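Side-chain contacts in dihydrolipoyl dehydrogenase (Elizabethkingia anophelis NUHP1, PDB 6UZI), which probably catalyses the NAD+-dependent reoxidation of dihydrolipoyl groups on lysines of partner proteins, using FAD and a redox-active disulfide: residues G47-C50 with L51-C55; R168-T171 with S172-L176; I107-L110 with M111-K115. One frame throughout, in Å; residues are numbered along the deposited sequence.

All three contacts are local, each confined to nine consecutive residues, and follow one another along the chain without nesting or crossing. Interaction 1 comes first and closes the small disulfide loop between helix 48-52 and the start of helix 55-73. Interaction 3 follows, at the C-terminal end of helix 89-113, and its I107 CD1 packs 3.6 Å from L51 CD2 of interaction 1. Interaction 2 comes last, joining strand 169-170 to helix 172-175; V53 CG1 of interaction 1 lies 3.8 Å from its T173 CG2. The disulfide segment sits between the other two, which are about 15 Å apart at their nearest atoms. Interactions 1 and 2 touch FAD, while interactions 1 and 3 reach the second subunit.

Interaction 1: G47-C50 with L51-C55; sequences GGTC and LNVGC. With FAD (flavin-adenine dinucleotide), chain E.
C50 and C55 form the redox-active disulfide of the CxxxxC motif that marks this family of pyridine nucleotide-disulfide oxidoreductases. The covalent link, C50 SG to C55 SG at 2.0 Å, has a chi3 of -126° and ties helix 48-52 to the first residue of helix 55-73. C50 sends its sulfur away from its own backbone N (chi1 -177°), across to C55.

Hydrogen bonds hold the short helix that carries C50. G48 O is gripped twice by N52: the backbone N donates at 3.2 Å, while the carboxamide ND2 meets a lone pair in the carbonyl plane, with G48 O lying close to the plane of the amide. One residue on, V53 N donates to T49 O at 3.0 Å.

Polar contacts to the cofactor come from T49, whose OG1 lies beside its backbone N (chi1 -61°). Both groups therefore face one phosphate and take different oxygens, T49 N bonding FAD O1A at 2.9 Å and T49 OG1 bonding FAD O2A at 2.8 Å.

Packing completes the site. H453 of the second subunit, a zinc ligand and probably the proton acceptor of catalysis, lies against C50, and C55 SG stands 3.5 Å from C10 of the flavin ring.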
loop_
_atom_site.group_PDB
_atom_site.type_symbol
_atom_site.label_atom_id
_atom_site.label_comp_id
_atom_site.label_asym_id
_atom_site.label_seq_id
_atom_site.Cartn_x
_atom_site.Cartn_y
_atom_site.Cartn_z
ATOM N N GLY A 47 -2.304 24.980 8.894
ATOM C CA GLY A 47 -1.836 23.612 8.739
ATOM C C GLY A 47 -1.302 22.970 10.005
ATOM O O GLY A 47 -1.194 21.741 10.092
ATOM N N GLY A 48 -0.900 23.798 10.967
ATOM C CA GLY A 48 -0.461 23.278 12.242
ATOM C C GLY A 48 0.907 22.619 12.209
ATOM O O GLY A 48 1.736 22.851 11.323
ATOM N N THR A 49 1.133 21.783 13.226
ATOM C CA THR A 49 2.399 21.070 13.352
ATOM C C THR A 49 2.604 20.105 12.196
ATOM O O THR A 49 3.689 20.046 11.606
ATOM C CB THR A 49 2.443 20.304 14.674
ATOM O OG1 THR A 49 2.342 21.222 15.767
ATOM C CG2 THR A 49 3.732 19.515 14.782
ATOM N N CYS A 50 1.553 19.349 11.852
ATOM C CA CYS A 50 1.680 18.259 10.888
ATOM C C CYS A 50 2.156 18.752 9.529
ATOM O O CYS A 50 2.951 18.083 8.858
ATOM C CB CYS A 50 0.339 17.543 10.758
ATOM S SG CYS A 50 0.308 16.104 9.659
ATOM N N LEU A 51 1.686 19.924 9.110
ATOM C CA LEU A 51 2.035 20.457 7.802
ATOM C C LEU A 51 3.343 21.244 7.823
ATOM O O LEU A 51 4.195 21.063 6.948
ATOM C CB LEU A 51 0.897 21.338 7.284
ATOM C CG LEU A 51 1.269 22.236 6.106
ATOM C CD1 LEU A 51 1.810 21.413 4.955
ATOM C CD2 LEU A 51 0.076 23.045 5.663
ATOM N N ASN A 52 3.523 22.111 8.813
ATOM C CA ASN A 52 4.607 23.080 8.751
ATOM C C ASN A 52 5.913 22.540 9.326
ATOM O O ASN A 52 6.991 22.851 8.801
ATOM C CB ASN A 52 4.180 24.361 9.476
ATOM C CG ASN A 52 2.929 24.992 8.859
ATOM O OD1 ASN A 52 3.004 25.690 7.848
ATOM N ND2 ASN A 52 1.773 24.731 9.464
ATOM N N VAL A 53 5.843 21.726 10.380
ATOM C CA VAL A 53 7.040 21.218 11.047
ATOM C C VAL A 53 6.838 19.764 11.454
ATOM O O VAL A 53 7.512 19.268 12.364
ATOM C CB VAL A 53 7.403 22.076 12.279
ATOM C CG1 VAL A 53 7.889 23.453 11.862
ATOM C CG2 VAL A 53 6.216 22.190 13.236
ATOM N N GLY A 54 5.922 19.062 10.786
ATOM C CA GLY A 54 5.595 17.710 11.207
ATOM C C GLY A 54 5.557 16.639 10.133
ATOM O O GLY A 54 6.589 16.318 9.533
ATOM N N CYS A 55 4.363 16.070 9.910
ATOM C CA CYS A 55 4.211 14.888 9.061
ATOM C C CYS A 55 4.726 15.134 7.651
ATOM O O CYS A 55 5.601 14.411 7.156
ATOM C CB CYS A 55 2.744 14.467 8.985
ATOM S SG CYS A 55 1.698 14.798 10.401
HETATM P PA FAD E . -1.321 21.011 15.912
HETATM O O1A FAD E . -1.040 20.401 14.591
HETATM O O2A FAD E . -0.189 20.641 16.876
HETATM O O5B FAD E . -1.278 22.599 15.758
HETATM C C5B FAD E . -2.295 23.360 16.431
HETATM C C4B FAD E . -2.171 24.794 15.987
HETATM O O4B FAD E . -2.687 25.666 17.008
HETATM C C3B FAD E . -0.749 25.287 15.677
HETATM O O3B FAD E . -0.671 25.628 14.299
HETATM C C2B FAD E . -0.587 26.545 16.550
HETATM O O2B FAD E . 0.093 27.596 15.870
HETATM C C1B FAD E . -2.036 26.905 16.867
HETATM N N9A FAD E . -2.231 27.641 18.106
HETATM C C8A FAD E . -1.839 27.260 19.365
HETATM N N7A FAD E . -2.201 28.089 20.312
HETATM C C5A FAD E . -2.878 29.094 19.631
HETATM C C6A FAD E . -3.515 30.269 20.064
HETATM N N6A FAD E . -3.620 30.630 21.347
HETATM N N1A FAD E . -4.080 31.059 19.125
HETATM C C2A FAD E . -4.009 30.685 17.843
HETATM N N3A FAD E . -3.442 29.595 17.316
HETATM C C4A FAD E . -2.891 28.831 18.270
HETATM N N1 FAD E . 1.337 12.479 13.329
HETATM C C2 FAD E . 0.850 11.517 12.508
HETATM O O2 FAD E . -0.307 11.113 12.611
HETATM N N3 FAD E . 1.659 10.982 11.519
HETATM C C4 FAD E . 2.970 11.339 11.261
HETATM O O4 FAD E . 3.594 10.805 10.346
HETATM C C4X FAD E . 3.476 12.364 12.133
HETATM N N5 FAD E . 4.692 12.789 11.944
HETATM C C5X FAD E . 5.148 13.819 12.753
HETATM C C6 FAD E . 6.426 14.327 12.527
HETATM C C7 FAD E . 6.910 15.402 13.263
HETATM C C7M FAD E . 8.289 15.935 12.974
HETATM C C8 FAD E . 6.100 15.984 14.255
HETATM C C8M FAD E . 6.567 17.191 15.028
HETATM C C9 FAD E . 4.833 15.465 14.499
HETATM C C9A FAD E . 4.349 14.394 13.756
HETATM N N10 FAD E . 3.049 13.888 13.940
HETATM C C10 FAD E . 2.582 12.879 13.142
HETATM C "C1'" FAD E . 2.162 14.456 14.960
HETATM C "C2'" FAD E . 1.175 15.458 14.376
HETATM O "O2'" FAD E . 1.843 16.654 13.968
HETATM C "C3'" FAD E . 0.058 15.786 15.368
HETATM O "O3'" FAD E . -0.411 14.590 15.974
HETATM C "C4'" FAD E . -1.118 16.512 14.714
HETATM O "O4'" FAD E . -0.604 17.647 14.014
HETATM C "C5'" FAD E . -2.194 16.915 15.700
HETATM O "O5'" FAD E . -2.459 18.303 15.426
HETATM P P FAD E . -3.617 19.194 16.145
HETATM O O1P FAD E . -4.720 19.638 15.257
HETATM O O2P FAD E . -4.138 18.595 17.435
HETATM O O3P FAD E . -2.674 20.426 16.534
#

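Interaction 2: R168-T171 with S172-L176. With FAD (flavin-adenine dinucleotide), chain E.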
loop_
_atom_site.group_PDB
_atom_site.type_symbol
_atom_site.label_atom_id
_atom_site.label_comp_id
_atom_site.label_asym_id
_atom_site.label_seq_id
_atom_site.Cartn_x
_atom_site.Cartn_y
_atom_site.Cartn_z
ATOM N N ARG A 168 23.077 23.127 16.487
ATOM C CA ARG A 168 23.542 21.758 16.642
ATOM C C ARG A 168 22.829 20.991 17.745
ATOM O O ARG A 168 22.779 19.758 17.677
ATOM C CB ARG A 168 25.053 21.745 16.910
ATOM C CG ARG A 168 25.844 22.523 15.866
ATOM C CD ARG A 168 27.340 22.270 15.947
ATOM N NE ARG A 168 27.783 21.489 14.796
ATOM C CZ ARG A 168 28.276 22.009 13.675
ATOM N NH1 ARG A 168 28.638 21.205 12.681
ATOM N NH2 ARG A 168 28.415 23.324 13.550
ATOM N N VAL A 169 22.265 21.674 18.739
ATOM C CA VAL A 169 21.416 21.035 19.737
ATOM C C VAL A 169 19.975 21.420 19.430
ATOM O O VAL A 169 19.499 22.484 19.841
ATOM C CB VAL A 169 21.832 21.433 21.162
ATOM C CG1 VAL A 169 20.900 20.803 22.178
ATOM C CG2 VAL A 169 23.258 20.980 21.420
ATOM N N ILE A 170 19.277 20.556 18.690
ATOM C CA ILE A 170 18.085 20.935 17.952
ATOM C C ILE A 170 16.938 19.980 18.258
ATOM O O ILE A 170 17.121 18.902 18.827
ATOM C CB ILE A 170 18.342 20.952 16.436
ATOM C CG1 ILE A 170 18.789 19.562 15.979
ATOM C CG2 ILE A 170 19.393 21.977 16.092
ATOM C CD1 ILE A 170 19.098 19.482 14.512
ATOM N N THR A 171 15.738 20.401 17.850
ATOM C CA THR A 171 14.532 19.586 17.829
ATOM C C THR A 171 14.214 19.215 16.384
ATOM O O THR A 171 14.926 19.589 15.446
ATOM C CB THR A 171 13.348 20.325 18.463
ATOM O OG1 THR A 171 12.974 21.426 17.631
ATOM C CG2 THR A 171 13.704 20.856 19.824
ATOM N N SER A 172 13.100 18.504 16.202
ATOM C CA SER A 172 12.703 18.101 14.855
ATOM C C SER A 172 12.521 19.300 13.937
ATOM O O SER A 172 12.764 19.196 12.729
ATOM C CB SER A 172 11.414 17.279 14.899
ATOM O OG SER A 172 10.335 18.027 15.434
ATOM N N THR A 173 12.075 20.434 14.480
ATOM C CA THR A 173 11.815 21.596 13.642
ATOM C C THR A 173 13.062 21.999 12.872
ATOM O O THR A 173 13.029 22.155 11.645
ATOM C CB THR A 173 11.317 22.762 14.496
ATOM O OG1 THR A 173 10.045 22.429 15.065
ATOM C CG2 THR A 173 11.187 24.024 13.655
ATOM N N GLU A 174 14.189 22.129 13.570
ATOM C CA GLU A 174 15.408 22.539 12.889
ATOM C C GLU A 174 16.031 21.370 12.138
ATOM O O GLU A 174 16.625 21.569 11.072
ATOM C CB GLU A 174 16.407 23.145 13.887
ATOM C CG GLU A 174 15.919 24.415 14.600
ATOM C CD GLU A 174 14.993 24.124 15.783
ATOM O OE1 GLU A 174 15.210 23.107 16.480
ATOM O OE2 GLU A 174 14.037 24.901 16.010
ATOM N N ALA A 175 15.855 20.146 12.650
ATOM C CA ALA A 175 16.406 18.970 11.984
ATOM C C ALA A 175 15.865 18.826 10.568
ATOM O O ALA A 175 16.540 18.266 9.699
ATOM C CB ALA A 175 16.102 17.715 12.802
ATOM N N LEU A 176 14.650 19.302 10.325
ATOM C CA LEU A 176 14.072 19.317 8.990
ATOM C C LEU A 176 14.668 20.401 8.104
ATOM O O LEU A 176 14.285 20.493 6.935
ATOM C CB LEU A 176 12.557 19.497 9.096
ATOM C CG LEU A 176 11.757 18.345 9.720
ATOM C CD1 LEU A 176 10.391 18.836 10.133
ATOM C CD2 LEU A 176 11.612 17.199 8.728
HETATM P PA FAD E . -1.321 21.011 15.912
HETATM O O1A FAD E . -1.040 20.401 14.591
HETATM O O2A FAD E . -0.189 20.641 16.876
HETATM O O5B FAD E . -1.278 22.599 15.758
HETATM C C5B FAD E . -2.295 23.360 16.431
HETATM C C4B FAD E . -2.171 24.794 15.987
HETATM O O4B FAD E . -2.687 25.666 17.008
HETATM C C3B FAD E . -0.749 25.287 15.677
HETATM O O3B FAD E . -0.671 25.628 14.299
HETATM C C2B FAD E . -0.587 26.545 16.550
HETATM O O2B FAD E . 0.093 27.596 15.870
HETATM C C1B FAD E . -2.036 26.905 16.867
HETATM N N9A FAD E . -2.231 27.641 18.106
HETATM C C8A FAD E . -1.839 27.260 19.365
HETATM N N7A FAD E . -2.201 28.089 20.312
HETATM C C5A FAD E . -2.878 29.094 19.631
HETATM C C6A FAD E . -3.515 30.269 20.064
HETATM N N6A FAD E . -3.620 30.630 21.347
HETATM N N1A FAD E . -4.080 31.059 19.125
HETATM C C2A FAD E . -4.009 30.685 17.843
HETATM N N3A FAD E . -3.442 29.595 17.316
HETATM C C4A FAD E . -2.891 28.831 18.270
HETATM N N1 FAD E . 1.337 12.479 13.329
HETATM C C2 FAD E . 0.850 11.517 12.508
HETATM O O2 FAD E . -0.307 11.113 12.611
HETATM N N3 FAD E . 1.659 10.982 11.519
HETATM C C4 FAD E . 2.970 11.339 11.261
HETATM O O4 FAD E . 3.594 10.805 10.346
HETATM C C4X FAD E . 3.476 12.364 12.133
HETATM N N5 FAD E . 4.692 12.789 11.944
HETATM C C5X FAD E . 5.148 13.819 12.753
HETATM C C6 FAD E . 6.426 14.327 12.527
HETATM C C7 FAD E . 6.910 15.402 13.263
HETATM C C7M FAD E . 8.289 15.935 12.974
HETATM C C8 FAD E . 6.100 15.984 14.255
HETATM C C8M FAD E . 6.567 17.191 15.028
HETATM C C9 FAD E . 4.833 15.465 14.499
HETATM C C9A FAD E . 4.349 14.394 13.756
HETATM N N10 FAD E . 3.049 13.888 13.940
HETATM C C10 FAD E . 2.582 12.879 13.142
HETATM C "C1'" FAD E . 2.162 14.456 14.960
HETATM C "C2'" FAD E . 1.175 15.458 14.376
HETATM O "O2'" FAD E . 1.843 16.654 13.968
HETATM C "C3'" FAD E . 0.058 15.786 15.368
HETATM O "O3'" FAD E . -0.411 14.590 15.974
HETATM C "C4'" FAD E . -1.118 16.512 14.714
HETATM O "O4'" FAD E . -0.604 17.647 14.014
HETATM C "C5'" FAD E . -2.194 16.915 15.700
HETATM O "O5'" FAD E . -2.459 18.303 15.426
HETATM P P FAD E . -3.617 19.194 16.145
HETATM O O1P FAD E . -4.720 19.638 15.257
HETATM O O2P FAD E . -4.138 18.595 17.435
HETATM O O3P FAD E . -2.674 20.426 16.534
#
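T171 and E174 illustrate the capping box, in which the N-cap residue is bound by the side chain of the third residue of the helix. E174 OE1 takes two donors: T171 N, at 3.1 Å and nearly in line with the carboxylate C-O bond, and T171 OG1, at 3.0 Å from the syn side and 30° out of the carboxylate plane. T171 OG1 also takes a weak N-cap hydrogen bond, from T173 N at 3.4 Å. The threonine hydroxyl therefore donates to the glutamate and accepts weakly from the first turn, which helps to set its rotation.

Two torsions make this possible. In E174 the chain bends at chi2 (81°), folding the carboxylate back over the helix start, and in T171 a chi1 of 68° holds OG1 between the backbone N and the carbonyl carbon, facing that carboxylate. Behind the box the ordinary helical bond begins, A175 N donating to T171 O at 3.0 Å.

The next layer is apolar. I170 and E174 run past each other in opposite directions, with I170 CG2 3.9 Å from E174 CB, while the far end of the isoleucine lies alongside the helix, its CD1 3.7 Å from A175 CA. S172 OG turns to the other side, 3.8 Å from the C7M methyl of FAD.

Further out, strand 169-170 is an edge of a five-stranded parallel sheet, bonded through I170 to C275 and V277 of the neighbouring strand. S172 and A175 pack on L197 of helix 192-203, S172 also on I193, a predicted NAD+ site residue, and L176 rests on P57 and L61 of helix 55-73.

Interaction 3: I107-L110 with M111-K115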
loop_
_atom_site.group_PDB
_atom_site.type_symbol
_atom_site.label_atom_id
_atom_site.label_comp_id
_atom_site.label_asym_id
_atom_site.label_seq_id
_atom_site.Cartn_x
_atom_site.Cartn_y
_atom_site.Cartn_z
ATOM N N ILE A 107 -4.951 24.190 1.901
ATOM C CA ILE A 107 -5.752 24.457 3.085
ATOM C C ILE A 107 -6.409 25.827 2.988
ATOM O O ILE A 107 -7.578 25.991 3.353
ATOM C CB ILE A 107 -4.885 24.331 4.346
ATOM C CG1 ILE A 107 -4.367 22.902 4.481
ATOM C CG2 ILE A 107 -5.687 24.719 5.574
ATOM C CD1 ILE A 107 -3.470 22.704 5.658
ATOM N N ASN A 108 -5.684 26.833 2.488
ATOM C CA ASN A 108 -6.319 28.125 2.239
ATOM C C ASN A 108 -7.503 27.969 1.304
ATOM O O ASN A 108 -8.588 28.501 1.566
ATOM C CB ASN A 108 -5.322 29.120 1.646
ATOM C CG ASN A 108 -4.262 29.530 2.627
ATOM O OD1 ASN A 108 -4.369 29.249 3.821
ATOM N ND2 ASN A 108 -3.224 30.201 2.134
ATOM N N PHE A 109 -7.315 27.204 0.224
ATOM C CA PHE A 109 -8.392 26.963 -0.729
ATOM C C PHE A 109 -9.600 26.333 -0.049
ATOM O O PHE A 109 -10.742 26.749 -0.291
ATOM C CB PHE A 109 -7.882 26.088 -1.875
ATOM C CG PHE A 109 -8.959 25.607 -2.804
ATOM C CD1 PHE A 109 -9.570 24.373 -2.600
ATOM C CD2 PHE A 109 -9.374 26.387 -3.875
ATOM C CE1 PHE A 109 -10.573 23.927 -3.446
ATOM C CE2 PHE A 109 -10.369 25.938 -4.729
ATOM C CZ PHE A 109 -10.970 24.710 -4.511
ATOM N N LEU A 110 -9.371 25.353 0.832
ATOM C CA LEU A 110 -10.497 24.696 1.487
ATOM C C LEU A 110 -11.247 25.663 2.392
ATOM O O LEU A 110 -12.481 25.624 2.468
ATOM C CB LEU A 110 -10.012 23.494 2.292
ATOM C CG LEU A 110 -9.449 22.342 1.467
ATOM C CD1 LEU A 110 -9.041 21.221 2.388
ATOM C CD2 LEU A 110 -10.436 21.866 0.427
ATOM N N MET A 111 -10.519 26.561 3.056
ATOM C CA MET A 111 -11.165 27.531 3.931
ATOM C C MET A 111 -12.077 28.454 3.137
ATOM O O MET A 111 -13.216 28.706 3.549
ATOM C CB MET A 111 -10.108 28.330 4.698
ATOM C CG MET A 111 -9.168 27.483 5.545
ATOM S SD MET A 111 -9.973 26.692 6.952
ATOM C CE MET A 111 -10.182 25.002 6.393
ATOM N N ASP A 112 -11.607 28.945 1.981
ATOM C CA ASP A 112 -12.429 29.841 1.172
ATOM C C ASP A 112 -13.637 29.116 0.612
ATOM O O ASP A 112 -14.742 29.667 0.585
ATOM C CB ASP A 112 -11.625 30.428 0.009
ATOM C CG ASP A 112 -10.506 31.336 0.463
ATOM O OD1 ASP A 112 -9.658 31.683 -0.383
ATOM O OD2 ASP A 112 -10.437 31.668 1.667
ATOM N N LYS A 113 -13.441 27.872 0.168
ATOM C CA LYS A 113 -14.536 27.120 -0.429
ATOM C C LYS A 113 -15.656 26.886 0.579
ATOM O O LYS A 113 -16.839 26.979 0.234
ATOM C CB LYS A 113 -14.006 25.812 -1.011
ATOM C CG LYS A 113 -15.005 25.062 -1.836
ATOM C CD LYS A 113 -14.603 23.613 -2.015
ATOM C CE LYS A 113 -15.731 22.686 -1.600
ATOM N NZ LYS A 113 -15.665 21.398 -2.335
ATOM N N ASN A 114 -15.305 26.613 1.835
ATOM C CA ASN A 114 -16.287 26.359 2.877
ATOM C C ASN A 114 -16.757 27.631 3.571
ATOM O O ASN A 114 -17.542 27.544 4.524
ATOM C CB ASN A 114 -15.719 25.387 3.911
ATOM C CG ASN A 114 -15.548 23.987 3.364
ATOM O OD1 ASN A 114 -16.440 23.156 3.487
ATOM N ND2 ASN A 114 -14.392 23.713 2.776
ATOM N N LYS A 115 -16.328 28.800 3.087
ATOM C CA LYS A 115 -16.763 30.101 3.606
ATOM C C LYS A 115 -16.414 30.255 5.085
ATOM O O LYS A 115 -17.187 30.809 5.875
ATOM C CB LYS A 115 -18.263 30.315 3.373
ATOM C CG LYS A 115 -18.666 30.276 1.905
ATOM C CD LYS A 115 -17.990 31.398 1.136
ATOM C CE LYS A 115 -18.185 31.265 -0.361
ATOM N NZ LYS A 115 -17.050 30.550 -1.004
#
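L110 with N114, and I107 with M111, make local i to i+4 contacts in the last turns of helix 89-113, a long helix beside the FAD-binding region that a Schellman motif brings to an end. The helical ladder runs regularly up to the stop: M111 N bonds I107 O, D112 N bonds N108 O, and K113 N bonds F109 O. At L110 O the pattern doubles. N114 N donates at 3.1 Å and N114 ND2 at 2.7 Å, the two arriving from opposite faces of the carbonyl plane; the ND2 bond is almost straight (177°), with L110 O in the plane of the amide. Having CG beside the backbone N (chi1 -69°) folds the asparagine back onto that carbonyl.

K115, with positive phi, is the C-prime residue of the Schellman motif, its N bonding D112 O and I116 N bonding M111 O. Its side chain curls back too, so that K115 NZ adds a second bond to D112 O at 2.9 Å.

Apolar contact is looser. M111 CG lies 4.4 Å from I107 CG2, while K113 CD approaches F109 CE1 obliquely at 4.3 Å.

Towards the second subunit, L110 meets I473, F109 meets M475, and K113 NZ forms a salt bridge with the C-terminal carboxylate of M475, both residues of that subunit. On the inner side I107 and M111 pack against L46 and against Y24 of helix 21-32, whose I28 is touched by M111 and N114.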